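Local coordinates for protein xyloglucan-specific endo-beta-1,4-glucanase GH12 (Aspergillus niveus, PDB 4NPR) that probably hydrolyses internal beta-1,4-glucosidic linkages of xyloglucan, with retention of the beta configuration, as a family 12 glycoside hydrolase built on a beta-jelly roll, at residues A[95-100]-A[211-216]; A[124-129]-A[218-223]; A[135-140]-A[180-185]; A[156-161]-A[170-175]; A[165-170]-A[184-189]. All blocks are in the same frame, centred on the assembly; numbering follows the deposited sequence.

In the fold
Followed from the N terminus, the chain first leaves strand 87-97 at contact 1, whose loop closes only when 211-216 comes back beside it. Contact 2 starts within that loop, on strand 117-128, and closes just past it at 218-223, so the two cross on strand 215-226. Contact 3 is nested inside both and pairs strand 137-146 with 179-186. Inside its loop lies contact 4, where the segment 156-161 lines strand 167-176. Contact 5 begins within contact 4, crosses it, and shares Phe184 and Val185 with contact 3. Together the five contacts run across one sheet of the jelly roll, from strand 87-97 to strand 167-176 and the loop beyond.

Contact 1. Residues A[95-100]-A[211-216]; sequences PKKLSS and SSDLYL
The ring of Tyr215 carries the stem of Lys97 on one face: CG of Lys97 sits 3.8 Å from the ring centroid in a CH-pi contact, and the backbone carbonyl carbon of Pro95 lies at the ring edge. Lys97 turns its CG away from its own carbonyl carbon (chi1 -72°) and then runs fully extended, so the chain travels alongside the ring toward the hydroxyl. Its ammonium group ends near the carboxylate of Asp213, in a long salt bridge of 3.7 Å from NZ to OD1. Beneath these side chains the backbones close an antiparallel ladder. Leu216 N donates to Lys96 O at 2.8 Å, while the return bond from Lys96 N to Leu216 O is weak. Lys97 and Tyr215 form the adjoining non-hydrogen-bonded pair, and Leu98 N then reaches Leu214 O at 2.9 Å. Past this point 95-100 turns into a short 3-10 segment, where Ser212 O receives weak bonds from both N and OG of Ser99. Leu98 points inward, its CD2 4.1 Å from Leu216 CB. The contact lies where strand 87-97 ends and strand 215-226 begins: Leu98 also packs on Phe201 and Glu205 of helix 198-207 and on Leu127 of strand 117-128, and Tyr215 is bonded through its backbone to Ser128 on that same strand.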
# COMPACT_ATOMS: atom_id res chain seq x y z
N PRO A 95 10.07 -1.31 15.27
CA PRO A 95 10.35 -0.03 14.61
C PRO A 95 11.82 0.37 14.62
O PRO A 95 12.55 -0.02 15.52
CB PRO A 95 9.49 0.94 15.41
CG PRO A 95 8.31 0.10 15.83
CD PRO A 95 8.94 -1.20 16.22
N LYS A 96 12.25 1.11 13.61
CA LYS A 96 13.64 1.52 13.44
C LYS A 96 13.71 2.91 12.88
O LYS A 96 12.97 3.26 11.97
CB LYS A 96 14.34 0.62 12.42
CG LYS A 96 15.07 -0.59 12.98
CD LYS A 96 16.34 -0.85 12.18
CE LYS A 96 17.06 -2.09 12.69
NZ LYS A 96 16.38 -3.28 12.16
N LYS A 97 14.64 3.70 13.38
CA LYS A 97 14.93 4.97 12.77
C LYS A 97 15.44 4.77 11.38
O LYS A 97 16.22 3.86 11.13
CB LYS A 97 16.01 5.72 13.57
CG LYS A 97 15.52 6.27 14.89
CD LYS A 97 16.67 6.82 15.70
CE LYS A 97 16.12 7.27 17.05
NZ LYS A 97 17.20 7.81 17.91
N LEU A 98 15.09 5.67 10.48
CA LEU A 98 15.54 5.57 9.11
C LEU A 98 17.03 5.57 8.94
O LEU A 98 17.54 4.96 8.01
CB LEU A 98 14.97 6.70 8.29
CG LEU A 98 13.47 6.63 8.24
CD1 LEU A 98 12.96 7.87 7.54
CD2 LEU A 98 13.05 5.33 7.54
N SER A 99 17.74 6.24 9.83
CA SER A 99 19.20 6.32 9.75
C SER A 99 19.87 5.00 10.12
O SER A 99 21.05 4.80 9.81
CB SER A 99 19.73 7.47 10.64
OG SER A 99 19.02 7.52 11.88
N SER A 100 19.15 4.11 10.79
CA SER A 100 19.72 2.83 11.13
C SER A 100 19.20 1.69 10.25
O SER A 100 19.48 0.52 10.53
CB SER A 100 19.43 2.53 12.59
OG SER A 100 18.06 2.30 12.74
N SER A 211 13.26 14.02 7.53
CA SER A 211 14.26 13.76 8.55
C SER A 211 14.57 12.24 8.65
O SER A 211 13.65 11.41 8.62
CB SER A 211 13.79 14.32 9.91
OG SER A 211 14.67 13.93 10.94
N SER A 212 15.83 11.86 8.77
CA SER A 212 16.15 10.46 8.98
C SER A 212 16.08 10.05 10.46
O SER A 212 16.19 8.86 10.77
CB SER A 212 17.50 10.07 8.35
OG SER A 212 18.54 10.85 8.87
N ASP A 213 15.85 11.00 11.36
CA ASP A 213 15.68 10.65 12.76
C ASP A 213 14.29 10.01 13.03
O ASP A 213 14.03 9.50 14.12
CB ASP A 213 15.91 11.89 13.66
CG ASP A 213 16.40 11.53 15.08
OD1 ASP A 213 16.99 10.45 15.27
OD2 ASP A 213 16.21 12.35 16.02
N LEU A 214 13.41 10.04 12.04
CA LEU A 214 12.09 9.46 12.20
C LEU A 214 12.19 7.95 12.22
O LEU A 214 13.16 7.39 11.71
CB LEU A 214 11.15 9.92 11.07
CG LEU A 214 10.89 11.44 11.01
CD1 LEU A 214 10.22 11.82 9.69
CD2 LEU A 214 10.06 11.96 12.18
N TYR A 215 11.17 7.32 12.81
CA TYR A 215 11.01 5.85 12.87
C TYR A 215 10.11 5.30 11.78
O TYR A 215 9.01 5.76 11.62
CB TYR A 215 10.36 5.42 14.20
CG TYR A 215 11.24 5.62 15.41
CD1 TYR A 215 11.24 6.83 16.12
CD2 TYR A 215 12.11 4.61 15.84
CE1 TYR A 215 12.08 7.01 17.22
CE2 TYR A 215 12.95 4.77 16.94
CZ TYR A 215 12.95 5.97 17.62
OH TYR A 215 13.77 6.12 18.71
N LEU A 216 10.56 4.28 11.05
CA LEU A 216 9.67 3.46 10.19
C LEU A 216 8.83 2.59 11.09
O LEU A 216 9.41 1.81 11.79
CB LEU A 216 10.50 2.57 9.24
CG LEU A 216 9.82 1.59 8.25
CD1 LEU A 216 8.65 2.21 7.50
CD2 LEU A 216 10.86 1.10 7.25

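Contact 2. Residues A[124-129]-A[218-223]; sequences DMFLST and DVQAGT
In the antiparallel centre of the curved jelly-roll sheet, Asp124 of strand 117-128 pairs with Gln220 of strand 215-226. The pair is hydrogen-bonded in both directions: Asp124 N to Gln220 O at 2.7 Å, Gln220 N to Asp124 O at 3.0 Å. One step on, Met125 and Val219 form a non-hydrogen-bonded pair, and their side chains leave the sheet together, CG of Met125 4.0 Å from CG1 of Val219. Phe126 N then donates to Asp218 O at 3.1 Å. The other face bears Asp124, Phe126, Asp218 and Gln220. Here the Phe126 ring is contacted on two fronts. CG of Gln220 is anti to its carbonyl carbon (chi1 -54°) and the chain runs on extended, which brings OE1 to the ring edge, 3.2 Å from CE2 of Phe126 and close to the ring plane. CB of Asp218 comes obliquely to CD2 of Phe126 at 3.7 Å, with the carboxylate standing at 90° to the ring. His135 stacks on Phe126 and makes a weak hydrogen bond to OD2 of Asp218, tying both residues to the turn before strand 137-146. As in other family 12 enzymes, this polar and aromatic face is probably that of the substrate cleft. On the reverse face Met125 meets Phe201 of helix 198-207, while strand 137-146 continues the sheet through the backbone bond of Met125 with Ile139.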
# COMPACT_ATOMS: atom_id res chain seq x y z
N ASP A 124 2.09 1.05 1.44
CA ASP A 124 1.80 2.09 2.39
C ASP A 124 2.74 1.98 3.60
O ASP A 124 2.63 1.05 4.38
CB ASP A 124 0.37 1.94 2.83
CG ASP A 124 -0.30 3.26 3.08
OD1 ASP A 124 0.34 4.31 2.85
OD2 ASP A 124 -1.48 3.25 3.49
N MET A 125 3.68 2.90 3.73
CA MET A 125 4.66 2.91 4.79
C MET A 125 4.55 4.18 5.63
O MET A 125 4.46 5.28 5.10
CB MET A 125 6.05 2.83 4.21
CG MET A 125 6.27 1.61 3.36
SD MET A 125 7.93 1.70 2.66
CE MET A 125 7.58 2.69 1.21
N PHE A 126 4.61 4.01 6.94
CA PHE A 126 4.26 5.04 7.87
C PHE A 126 5.44 5.39 8.76
O PHE A 126 6.16 4.48 9.21
CB PHE A 126 3.11 4.53 8.70
CG PHE A 126 1.82 4.48 7.96
CD1 PHE A 126 1.07 5.63 7.78
CD2 PHE A 126 1.38 3.28 7.40
CE1 PHE A 126 -0.12 5.59 7.08
CE2 PHE A 126 0.18 3.22 6.72
CZ PHE A 126 -0.57 4.39 6.55
N LEU A 127 5.65 6.69 9.00
CA LEU A 127 6.67 7.16 9.91
C LEU A 127 6.10 7.78 11.16
O LEU A 127 4.93 8.23 11.18
CB LEU A 127 7.51 8.21 9.24
CG LEU A 127 8.14 7.68 7.99
CD1 LEU A 127 8.96 8.78 7.34
CD2 LEU A 127 9.00 6.50 8.36
N SER A 128 6.91 7.78 12.23
CA SER A 128 6.54 8.46 13.47
C SER A 128 7.77 8.96 14.20
O SER A 128 8.89 8.50 13.93
CB SER A 128 5.72 7.57 14.36
OG SER A 128 5.09 8.39 15.32
N THR A 129 7.55 9.91 15.11
CA THR A 129 8.63 10.52 15.88
C THR A 129 9.09 9.62 17.04
O THR A 129 10.22 9.76 17.52
CB THR A 129 8.26 11.93 16.44
OG1 THR A 129 7.17 11.85 17.38
CG2 THR A 129 7.87 12.88 15.31
N ASP A 218 5.32 1.06 10.16
CA ASP A 218 4.36 0.17 9.49
C ASP A 218 4.81 0.04 8.01
O ASP A 218 5.15 1.04 7.40
CB ASP A 218 2.91 0.72 9.59
CG ASP A 218 2.13 0.22 10.87
OD1 ASP A 218 1.68 -0.97 10.91
OD2 ASP A 218 1.93 1.04 11.82
N VAL A 219 4.86 -1.19 7.48
CA VAL A 219 5.06 -1.45 6.06
C VAL A 219 4.00 -2.43 5.53
O VAL A 219 4.04 -3.63 5.79
CB VAL A 219 6.45 -2.02 5.77
CG1 VAL A 219 6.66 -2.23 4.28
CG2 VAL A 219 7.49 -1.09 6.33
N GLN A 220 3.07 -1.88 4.75
CA GLN A 220 1.87 -2.58 4.35
C GLN A 220 1.75 -2.57 2.82
O GLN A 220 2.05 -1.57 2.21
CB GLN A 220 0.68 -1.84 4.90
CG GLN A 220 0.75 -1.64 6.40
CD GLN A 220 -0.54 -1.03 6.91
OE1 GLN A 220 -0.76 0.17 6.79
NE2 GLN A 220 -1.41 -1.87 7.42
N ALA A 221 1.34 -3.68 2.22
CA ALA A 221 1.15 -3.73 0.76
C ALA A 221 -0.22 -4.38 0.40
O ALA A 221 -0.54 -5.47 0.90
CB ALA A 221 2.30 -4.45 0.07
N GLY A 222 -1.03 -3.67 -0.40
CA GLY A 222 -2.34 -4.12 -0.81
C GLY A 222 -2.96 -3.31 -1.94
O GLY A 222 -2.26 -2.73 -2.78
N THR A 223 -4.29 -3.25 -1.95
CA THR A 223 -4.98 -2.50 -2.96
C THR A 223 -6.08 -1.62 -2.34
O THR A 223 -6.71 -2.04 -1.37
CB THR A 223 -5.60 -3.45 -4.02
OG1 THR A 223 -6.36 -2.69 -4.99
CG2 THR A 223 -6.47 -4.44 -3.37

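Contact 3. Residues A[135-140]-A[180-185]; sequences HNYEIM and QVYSFV
Glu138 and Val181 lie abreast in the parallel strand pair of the jelly roll's mixed sheet, where strand 137-146 runs beside 179-186 with their axes only 12° apart. The backbone bonds form the zigzag of a parallel ladder. Gln180 N bonds Asn136 O, Glu138 N bonds Gln180 O at 2.9 Å, Tyr182 N bonds Glu138 O at 2.8 Å, and Met140 N bonds Tyr182 O, each strand giving and taking in turn. On the opposite edge of strand 137-146, Asn136 and Tyr137 both face Leu127 in a classic beta bulge.

Apolar contacts fill the face that carries Tyr137, Ile139 and Tyr182. The two tyrosines project side by side, CE1 of Tyr137 4.1 Å from CE2 of Tyr182. CG2 of Ile139, set anti to its backbone nitrogen, meets CE1 of Phe184 at 4.0 Å. Leu204 of helix 198-207 covers Ile139, Tyr182 and Phe184, so this layer lies between sheet and helix.

The reverse face mixes polar and apolar groups. Glu138 is fully extended, CG anti to N (chi1 -179°), and runs alongside Val181 so that OE1 passes 3.2 Å from CG2 of Val181. Met140 bends at its thioether, and its CG rests 4.0 Å from CG1 of Val181 and near OG of Ser183. The last rung shows one oxygen serving two neighbours: Met140 O accepts from Phe184 N at 2.8 Å and lies in the plane of the Phe184 ring at its edge, 3.4 Å from CD1.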
# COMPACT_ATOMS: atom_id res chain seq x y z
N HIS A 135 1.17 8.41 13.52
CA HIS A 135 1.76 8.59 12.20
C HIS A 135 1.78 10.05 11.79
O HIS A 135 0.73 10.68 11.66
CB HIS A 135 1.04 7.77 11.13
CG HIS A 135 0.94 6.31 11.45
ND1 HIS A 135 -0.08 5.52 10.97
CD2 HIS A 135 1.72 5.51 12.22
CE1 HIS A 135 0.07 4.29 11.44
NE2 HIS A 135 1.15 4.27 12.20
N ASN A 136 2.95 10.60 11.58
CA ASN A 136 3.06 11.96 11.04
C ASN A 136 3.34 11.99 9.53
O ASN A 136 2.99 12.95 8.85
CB ASN A 136 4.10 12.78 11.84
CG ASN A 136 5.54 12.35 11.58
OD1 ASN A 136 6.45 13.19 11.50
ND2 ASN A 136 5.77 11.06 11.47
N TYR A 137 3.96 10.92 9.00
CA TYR A 137 4.17 10.76 7.59
C TYR A 137 3.60 9.50 7.01
O TYR A 137 3.52 8.45 7.64
CB TYR A 137 5.65 10.81 7.25
CG TYR A 137 6.22 12.17 7.33
CD1 TYR A 137 6.05 13.06 6.29
CD2 TYR A 137 6.91 12.58 8.45
CE1 TYR A 137 6.58 14.34 6.36
CE2 TYR A 137 7.47 13.85 8.53
CZ TYR A 137 7.30 14.73 7.48
OH TYR A 137 7.83 16.01 7.57
N GLU A 138 3.24 9.60 5.76
CA GLU A 138 2.86 8.44 5.03
C GLU A 138 3.52 8.48 3.68
O GLU A 138 3.48 9.52 3.01
CB GLU A 138 1.33 8.35 4.90
CG GLU A 138 0.87 7.10 4.14
CD GLU A 138 -0.64 7.05 3.92
OE1 GLU A 138 -1.38 8.01 4.28
OE2 GLU A 138 -1.10 6.05 3.35
N ILE A 139 4.09 7.35 3.29
CA ILE A 139 4.68 7.19 1.98
C ILE A 139 4.02 6.03 1.22
O ILE A 139 3.97 4.89 1.68
CB ILE A 139 6.17 6.93 2.10
CG1 ILE A 139 6.86 8.18 2.62
CG2 ILE A 139 6.76 6.57 0.75
CD1 ILE A 139 6.89 8.28 4.11
N MET A 140 3.50 6.34 0.05
CA MET A 140 2.86 5.32 -0.74
C MET A 140 3.66 5.12 -2.01
O MET A 140 4.24 6.06 -2.56
CB MET A 140 1.43 5.71 -1.12
CG MET A 140 0.57 6.25 0.00
SD MET A 140 -1.21 6.03 -0.36
CE MET A 140 -1.52 4.27 -0.24
N GLN A 180 1.10 14.08 6.72
CA GLN A 180 1.45 14.46 5.35
C GLN A 180 1.72 13.16 4.50
O GLN A 180 2.39 12.24 4.95
CB GLN A 180 2.66 15.38 5.36
CG GLN A 180 2.57 16.58 6.32
CD GLN A 180 1.40 17.51 6.02
OE1 GLN A 180 1.13 17.87 4.85
NE2 GLN A 180 0.68 17.92 7.08
N VAL A 181 1.18 13.09 3.29
CA VAL A 181 1.30 11.89 2.47
C VAL A 181 2.06 12.22 1.22
O VAL A 181 1.60 13.06 0.46
CB VAL A 181 -0.10 11.30 2.08
CG1 VAL A 181 0.04 10.04 1.24
CG2 VAL A 181 -0.92 11.00 3.34
N TYR A 182 3.22 11.58 1.06
CA TYR A 182 3.94 11.51 -0.20
C TYR A 182 3.51 10.26 -0.94
O TYR A 182 3.55 9.19 -0.38
CB TYR A 182 5.41 11.39 0.04
CG TYR A 182 6.08 12.67 0.52
CD1 TYR A 182 6.34 13.73 -0.38
CD2 TYR A 182 6.49 12.81 1.83
CE1 TYR A 182 6.91 14.91 0.05
CE2 TYR A 182 7.11 13.98 2.26
CZ TYR A 182 7.30 15.02 1.37
OH TYR A 182 7.89 16.16 1.83
N SER A 183 3.12 10.41 -2.22
CA SER A 183 2.70 9.30 -3.06
C SER A 183 3.50 9.22 -4.35
O SER A 183 3.48 10.14 -5.15
CB SER A 183 1.22 9.40 -3.40
OG SER A 183 0.43 9.15 -2.27
N PHE A 184 4.19 8.08 -4.53
CA PHE A 184 4.96 7.82 -5.72
C PHE A 184 4.05 7.00 -6.59
O PHE A 184 3.64 5.91 -6.22
CB PHE A 184 6.22 7.02 -5.39
CG PHE A 184 7.22 7.77 -4.56
CD1 PHE A 184 7.04 7.92 -3.20
CD2 PHE A 184 8.36 8.30 -5.14
CE1 PHE A 184 7.96 8.61 -2.45
CE2 PHE A 184 9.29 8.99 -4.39
CZ PHE A 184 9.08 9.14 -3.05
N VAL A 185 3.71 7.52 -7.75
CA VAL A 185 2.78 6.85 -8.62
C VAL A 185 3.50 6.50 -9.90
O VAL A 185 3.94 7.41 -10.67
CB VAL A 185 1.59 7.75 -8.95
CG1 VAL A 185 0.66 7.02 -9.93
CG2 VAL A 185 0.85 8.18 -7.68

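Contact 4. Residues A[156-161]-A[170-175]; sequences GSPIAT and NLYLGP
Pro158 lies alongside the ring of Tyr172, the two side chains pointing the same way: CD of Pro158 is 3.7 Å from CE1 of Tyr172, and the Ser157-Pro158 peptide comes up obliquely to the same ring carbon. Gly156 adds its carbonyl oxygen at the ring edge, near the ring plane. Ile159, after the proline, turns to the other side of the strand. It places CG1 between its backbone nitrogen and carbonyl carbon (chi1 54°), a tight setting that lays the branch across Leu171, CG1 to CG 4.0 Å. From there CD1 of Ile159 extends to CB of Leu173 at 3.8 Å.

Two direct backbone bonds pin the segment to strand 167-176. Ile159 N donates to Leu171 O at 2.8 Å, and Leu171 N donates to Ala160 O at the same 2.8 Å. Where the backbones part, a water takes over: it donates to Ser157 O and accepts from Leu173 N at 2.9 Å, linking the two backbones. The methyl CG2 of Thr161 rests 3.6 Å from OD1 of Asn170, whose polar partner is Gln187.

The loop thus runs beside the strand of the jelly-roll sheet that on its other edge pairs with 179-186, and Tyr203 of helix 198-207 touches both Ala160 and Leu171. Backbone bonds, a water and apolar side chains, with no charged group from either segment, do the joining, so the hold is probably little affected by moderate changes of pH.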
# COMPACT_ATOMS: atom_id res chain seq x y z
N GLY A 156 -3.24 18.52 -7.02
CA GLY A 156 -3.57 17.57 -8.09
C GLY A 156 -2.43 17.23 -9.07
O GLY A 156 -2.60 16.32 -9.88
N SER A 157 -1.29 17.93 -9.02
CA SER A 157 -0.20 17.77 -9.98
C SER A 157 1.01 17.26 -9.29
O SER A 157 1.15 17.49 -8.11
CB SER A 157 0.23 19.11 -10.57
OG SER A 157 -0.72 19.57 -11.48
N PRO A 158 1.93 16.63 -10.02
CA PRO A 158 3.20 16.23 -9.41
C PRO A 158 3.99 17.39 -8.85
O PRO A 158 3.96 18.46 -9.41
CB PRO A 158 3.98 15.64 -10.58
CG PRO A 158 2.98 15.27 -11.64
CD PRO A 158 1.74 16.09 -11.38
N ILE A 159 4.68 17.19 -7.72
CA ILE A 159 5.80 18.10 -7.33
C ILE A 159 7.11 17.69 -7.99
O ILE A 159 8.04 18.47 -8.04
CB ILE A 159 5.99 18.21 -5.81
CG1 ILE A 159 6.16 16.84 -5.14
CG2 ILE A 159 4.79 18.90 -5.19
CD1 ILE A 159 6.50 16.89 -3.66
N ALA A 160 7.19 16.49 -8.55
CA ALA A 160 8.43 16.01 -9.14
C ALA A 160 8.17 14.70 -9.85
O ALA A 160 7.19 14.04 -9.61
CB ALA A 160 9.49 15.83 -8.05
N THR A 161 9.11 14.31 -10.70
CA THR A 161 8.99 13.09 -11.46
C THR A 161 10.27 12.25 -11.36
O THR A 161 10.85 11.88 -12.35
CB THR A 161 8.67 13.44 -12.94
OG1 THR A 161 9.68 14.32 -13.46
CG2 THR A 161 7.26 14.14 -13.05
N ASN A 170 5.59 9.68 -10.96
CA ASN A 170 5.05 10.98 -10.63
C ASN A 170 4.94 11.05 -9.10
O ASN A 170 4.34 10.18 -8.48
CB ASN A 170 3.67 11.16 -11.19
CG ASN A 170 3.65 11.30 -12.69
OD1 ASN A 170 4.57 11.80 -13.31
ND2 ASN A 170 2.56 10.86 -13.27
N LEU A 171 5.45 12.12 -8.49
CA LEU A 171 5.41 12.27 -7.04
C LEU A 171 4.39 13.33 -6.61
O LEU A 171 4.45 14.45 -7.07
CB LEU A 171 6.79 12.65 -6.49
CG LEU A 171 6.79 12.89 -4.95
CD1 LEU A 171 6.26 11.66 -4.23
CD2 LEU A 171 8.17 13.26 -4.40
N TYR A 172 3.55 12.97 -5.65
CA TYR A 172 2.52 13.81 -5.11
C TYR A 172 2.70 14.04 -3.63
O TYR A 172 3.18 13.17 -2.91
CB TYR A 172 1.18 13.14 -5.35
CG TYR A 172 0.93 12.94 -6.80
CD1 TYR A 172 0.37 13.95 -7.55
CD2 TYR A 172 1.33 11.79 -7.42
CE1 TYR A 172 0.17 13.81 -8.91
CE2 TYR A 172 1.16 11.63 -8.77
CZ TYR A 172 0.57 12.63 -9.53
OH TYR A 172 0.42 12.47 -10.94
N LEU A 173 2.25 15.19 -3.16
CA LEU A 173 2.23 15.48 -1.75
C LEU A 173 0.95 16.19 -1.31
O LEU A 173 0.49 17.14 -1.94
CB LEU A 173 3.42 16.37 -1.43
CG LEU A 173 3.53 17.01 -0.03
CD1 LEU A 173 3.62 15.92 1.02
CD2 LEU A 173 4.75 17.91 -0.03
N GLY A 174 0.41 15.77 -0.18
CA GLY A 174 -0.77 16.41 0.38
C GLY A 174 -1.06 15.88 1.75
O GLY A 174 -0.57 14.82 2.13
N PRO A 175 -1.84 16.61 2.53
CA PRO A 175 -2.25 16.10 3.83
C PRO A 175 -3.49 15.20 3.77
O PRO A 175 -4.33 15.37 2.88
CB PRO A 175 -2.60 17.38 4.58
CG PRO A 175 -3.18 18.27 3.50
CD PRO A 175 -2.30 17.99 2.30
O HOH W 1 1.21 16.74 -5.42

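Contact 5. Residues A[165-170]-A[184-189]; sequences AGIKFN and FVAQST
Phe169 is the apolar centre, its ring covered on both faces. Over one lies CB of Phe184, 4.0 Å from the ring centroid, and the Phe184 ring turns its edge to the Phe169 face in a T-shaped stack, planes at 86° and centroids 5.7 Å apart. Over the opposite face, toward the rim, sits CG2 of its near neighbour Ile167. That methyl also touches CB of Ala186 at 3.8 Å, and the same CB meets CE1 of Phe169, closing a small cluster round the ring. Phe200 of helix 198-207 extends it, meeting both phenylalanine rings.

Strands 167-176 and 179-186 form a beta hairpin of the jelly-roll sheet, and this contact lies at the hairpin's open end, where the axes have swung to 123°. Phe169 with Ala186 makes a non-hydrogen-bonded pair; Asn170 with Val185 is hydrogen-bonded both ways, Asn170 N to Val185 O and Val185 N to Asn170 O, each 2.8 Å. Beyond them Gln187 N donates to Lys168 O at 3.1 Å, although Gln187 has already left the strand.

At the polar edge Gln187, with CG anti to its carbonyl carbon (chi1 -64°) and the chain then extended, reaches back across the strand, and its amide crosses that of Asn170 at a steep angle. NE2 of Gln187 donates to OD1 of Asn170 at 2.9 Å; this OD1 lies in the Gln187 amide plane, but the donor stands above the Asn170 carbonyl plane, off its lone pairs. The other end of this amide, OE1 of Gln187, rests against the aliphatic stem of Lys168, 3.4 Å from CG.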
# COMPACT_ATOMS: atom_id res chain seq x y z
N ALA A 165 14.31 3.23 -7.52
CA ALA A 165 14.34 1.77 -7.62
C ALA A 165 14.04 1.27 -9.05
O ALA A 165 13.33 0.28 -9.24
CB ALA A 165 13.42 1.14 -6.57
N GLY A 166 14.60 2.01 -10.01
CA GLY A 166 14.54 1.70 -11.45
C GLY A 166 13.27 2.09 -12.19
O GLY A 166 13.16 1.80 -13.36
N ILE A 167 12.31 2.74 -11.52
CA ILE A 167 10.98 3.03 -12.08
C ILE A 167 10.77 4.53 -12.03
O ILE A 167 11.08 5.16 -11.02
CB ILE A 167 9.86 2.42 -11.18
CG1 ILE A 167 9.91 0.89 -11.19
CG2 ILE A 167 8.47 2.91 -11.59
CD1 ILE A 167 8.99 0.27 -10.16
N LYS A 168 10.22 5.09 -13.10
CA LYS A 168 9.87 6.52 -13.15
C LYS A 168 8.52 6.76 -12.48
O LYS A 168 7.54 6.08 -12.76
CB LYS A 168 9.84 7.01 -14.58
CG LYS A 168 10.17 8.51 -14.76
CD LYS A 168 11.06 8.71 -16.02
CE LYS A 168 10.81 10.05 -16.74
NZ LYS A 168 10.89 11.23 -15.84
N PHE A 169 8.51 7.71 -11.57
CA PHE A 169 7.36 8.04 -10.75
C PHE A 169 6.89 9.46 -10.98
O PHE A 169 7.71 10.35 -11.19
CB PHE A 169 7.76 7.88 -9.28
CG PHE A 169 7.83 6.44 -8.84
CD1 PHE A 169 6.66 5.73 -8.60
CD2 PHE A 169 9.01 5.82 -8.68
CE1 PHE A 169 6.71 4.41 -8.21
CE2 PHE A 169 9.06 4.51 -8.29
CZ PHE A 169 7.91 3.80 -8.04
N ASN A 170 5.59 9.68 -10.96
CA ASN A 170 5.05 10.98 -10.63
C ASN A 170 4.94 11.05 -9.10
O ASN A 170 4.34 10.18 -8.48
CB ASN A 170 3.67 11.16 -11.19
CG ASN A 170 3.65 11.30 -12.69
OD1 ASN A 170 4.57 11.80 -13.31
ND2 ASN A 170 2.56 10.86 -13.27
N PHE A 184 4.19 8.08 -4.53
CA PHE A 184 4.96 7.82 -5.72
C PHE A 184 4.05 7.00 -6.59
O PHE A 184 3.64 5.91 -6.22
CB PHE A 184 6.22 7.02 -5.39
CG PHE A 184 7.22 7.77 -4.56
CD1 PHE A 184 7.04 7.92 -3.20
CD2 PHE A 184 8.36 8.30 -5.14
CE1 PHE A 184 7.96 8.61 -2.45
CE2 PHE A 184 9.29 8.99 -4.39
CZ PHE A 184 9.08 9.14 -3.05
N VAL A 185 3.71 7.52 -7.75
CA VAL A 185 2.78 6.85 -8.62
C VAL A 185 3.50 6.50 -9.90
O VAL A 185 3.94 7.41 -10.67
CB VAL A 185 1.59 7.75 -8.95
CG1 VAL A 185 0.66 7.02 -9.93
CG2 VAL A 185 0.85 8.18 -7.68
N ALA A 186 3.67 5.20 -10.14
CA ALA A 186 4.46 4.76 -11.28
C ALA A 186 3.78 5.18 -12.58
O ALA A 186 2.56 5.09 -12.71
CB ALA A 186 4.67 3.27 -11.25
N GLN A 187 4.57 5.70 -13.52
CA GLN A 187 4.06 6.13 -14.83
C GLN A 187 3.52 4.99 -15.72
O GLN A 187 2.64 5.23 -16.53
CB GLN A 187 5.16 6.92 -15.57
CG GLN A 187 5.52 8.18 -14.82
CD GLN A 187 6.41 9.16 -15.58
OE1 GLN A 187 7.21 8.81 -16.46
NE2 GLN A 187 6.31 10.41 -15.17
N SER A 188 4.09 3.78 -15.60
CA SER A 188 3.52 2.58 -16.21
C SER A 188 3.03 1.66 -15.14
O SER A 188 3.68 1.48 -14.12
CB SER A 188 4.56 1.81 -17.03
OG SER A 188 5.12 2.64 -18.05
N THR A 189 1.89 1.05 -15.38
CA THR A 189 1.43 -0.03 -14.54
C THR A 189 2.47 -1.13 -14.50
O THR A 189 2.90 -1.59 -15.55
CB THR A 189 0.18 -0.62 -15.12
OG1 THR A 189 -0.80 0.43 -15.14
CG2 THR A 189 -0.26 -1.88 -14.33